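Long-range contact in xylulokinase (Brucella ovis, PDB 5VM1), which probably phosphorylates D-xylulose to D-xylulose 5-phosphate with ATP, as a sugar kinase of the FGGY family: residues A[76-81]-A[233-238]. Numbering follows the deposited sequence.
Sequences SAITGI and ASVIVA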
loop_
_atom_site.group_PDB
_atom_site.type_symbol
_atom_site.label_atom_id
_atom_site.label_comp_id
_atom_site.label_asym_id
_atom_site.label_seq_id
_atom_site.Cartn_x
_atom_site.Cartn_y
_atom_site.Cartn_z
ATOM N N SER A 76 -24.340 -13.052 -11.990
ATOM C CA SER A 76 -25.569 -12.281 -12.042
ATOM C C SER A 76 -26.184 -12.055 -10.664
ATOM O O SER A 76 -27.013 -11.148 -10.514
ATOM C CB SER A 76 -26.560 -12.948 -12.970
ATOM O OG SER A 76 -27.557 -12.003 -13.296
ATOM N N ALA A 77 -25.756 -12.796 -9.647
ATOM C CA ALA A 77 -26.289 -12.643 -8.301
ATOM C C ALA A 77 -25.489 -11.641 -7.484
ATOM O O ALA A 77 -25.647 -11.586 -6.258
ATOM C CB ALA A 77 -26.316 -13.995 -7.582
ATOM N N ILE A 78 -24.643 -10.848 -8.145
ATOM C CA ILE A 78 -23.870 -9.815 -7.472
ATOM C C ILE A 78 -24.799 -8.698 -7.017
ATOM O O ILE A 78 -25.575 -8.150 -7.807
ATOM C CB ILE A 78 -22.772 -9.272 -8.403
ATOM C CG1 ILE A 78 -21.616 -10.266 -8.539
ATOM C CG2 ILE A 78 -22.287 -7.912 -7.937
ATOM C CD1 ILE A 78 -20.720 -9.983 -9.734
ATOM N N THR A 79 -24.732 -8.360 -5.733
ATOM C CA THR A 79 -25.521 -7.282 -5.153
ATOM C C THR A 79 -24.676 -6.057 -4.811
ATOM O O THR A 79 -25.188 -4.937 -4.845
ATOM C CB THR A 79 -26.255 -7.793 -3.899
ATOM O OG1 THR A 79 -27.089 -8.893 -4.268
ATOM C CG2 THR A 79 -27.165 -6.733 -3.309
ATOM N N GLY A 80 -23.400 -6.249 -4.491
ATOM C CA GLY A 80 -22.496 -5.139 -4.248
ATOM C C GLY A 80 -21.156 -5.368 -4.923
ATOM O O GLY A 80 -20.724 -6.507 -5.121
ATOM N N ILE A 81 -20.490 -4.256 -5.257
ATOM C CA ILE A 81 -19.153 -4.233 -5.860
ATOM C C ILE A 81 -18.241 -3.343 -5.015
ATOM O O ILE A 81 -18.617 -2.223 -4.663
ATOM C CB ILE A 81 -19.209 -3.729 -7.323
ATOM C CG1 ILE A 81 -19.915 -4.757 -8.205
ATOM C CG2 ILE A 81 -17.814 -3.425 -7.861
ATOM C CD1 ILE A 81 -20.170 -4.305 -9.619
ATOM N N ALA A 233 -30.181 -7.314 -9.734
ATOM C CA ALA A 233 -30.669 -6.330 -8.781
ATOM C C ALA A 233 -29.914 -5.016 -8.919
ATOM O O ALA A 233 -28.952 -4.891 -9.683
ATOM C CB ALA A 233 -30.549 -6.840 -7.340
ATOM N N SER A 234 -30.404 -4.028 -8.169
ATOM C CA SER A 234 -29.690 -2.773 -7.982
ATOM C C SER A 234 -28.336 -3.060 -7.345
ATOM O O SER A 234 -28.267 -3.575 -6.224
ATOM C CB SER A 234 -30.520 -1.833 -7.106
ATOM O OG SER A 234 -29.787 -0.664 -6.795
ATOM N N VAL A 235 -27.262 -2.766 -8.078
ATOM C CA VAL A 235 -25.906 -3.113 -7.665
ATOM C C VAL A 235 -25.272 -1.885 -7.018
ATOM O O VAL A 235 -24.957 -0.904 -7.701
ATOM C CB VAL A 235 -25.070 -3.607 -8.852
ATOM C CG1 VAL A 235 -23.695 -4.025 -8.389
ATOM C CG2 VAL A 235 -25.758 -4.760 -9.539
ATOM N N ILE A 236 -25.005 -1.969 -5.716
ATOM C CA ILE A 236 -24.355 -0.888 -4.979
ATOM C C ILE A 236 -22.846 -0.993 -5.177
ATOM O O ILE A 236 -22.290 -2.100 -5.217
ATOM C CB ILE A 236 -24.723 -0.968 -3.482
ATOM C CG1 ILE A 236 -26.084 -0.328 -3.192
ATOM C CG2 ILE A 236 -23.625 -0.370 -2.594
ATOM C CD1 ILE A 236 -26.727 -0.841 -1.890
ATOM N N VAL A 237 -22.180 0.151 -5.360
ATOM C CA VAL A 237 -20.718 0.222 -5.414
ATOM C C VAL A 237 -20.193 0.857 -4.128
ATOM O O VAL A 237 -20.638 1.944 -3.736
ATOM C CB VAL A 237 -20.211 0.991 -6.647
ATOM C CG1 VAL A 237 -18.699 0.930 -6.697
ATOM C CG2 VAL A 237 -20.772 0.386 -7.917
ATOM N N ALA A 238 -19.244 0.182 -3.477
ATOM C CA ALA A 238 -18.707 0.662 -2.213
ATOM C C ALA A 238 -17.722 1.811 -2.430
ATOM O O ALA A 238 -17.280 2.102 -3.549
ATOM C CB ALA A 238 -18.029 -0.467 -1.448
#
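Two neighbouring parallel strands begin side by side here, in the central mixed sheet of the N-terminal FGGY domain. They are the starts of strands 78-85 and 236-242, and the short segments run at 30° to each other. Three backbone hydrogen bonds join them. Ile236 N donates to Thr79 O at 3.1 Å, in the plane of that carbonyl. Ile81 N then donates to Ile236 O at 2.8 Å, and Ala238 N to Ile81 O, also at 2.8 Å. Both of these lie nearly along the C=O axis of the acceptor. Ile236 thus gives its N-H and its C=O to the residues before and after Gly80, as expected in a parallel pair. Each of the three acceptor oxygens also receives a CA-H...O contact; the one from Gly80 CA to Ile236 O is 3.2 Å.

This sheet belongs to the actin-like ATPase fold, in which strand 78-85 lies between strands 9-15 and 236-242. Ile81 and Val237 point to one face of the sheet. Just before the strand, Val235 holds CG1 anti to its backbone N (chi1 -177°). Val235 CG1 meets the tip of Ile81, 3.7 Å from Ile81 CD1, and the two side chains cross obliquely. The same Val235 CG1 lies 4.2 Å from Ile78 CG2, so it touches both isoleucines. Val237 adds a looser contact, its CG2 to Ile81 CB at 4.4 Å. Ile78 and Ile81 also pack on Leu11 of strand 9-15. Ile236 points to the other face and rests on Ala444 of helix 433-446. The side chain of Ile81 is about 11 Å from that of Asp14, a residue predicted to matter for activity.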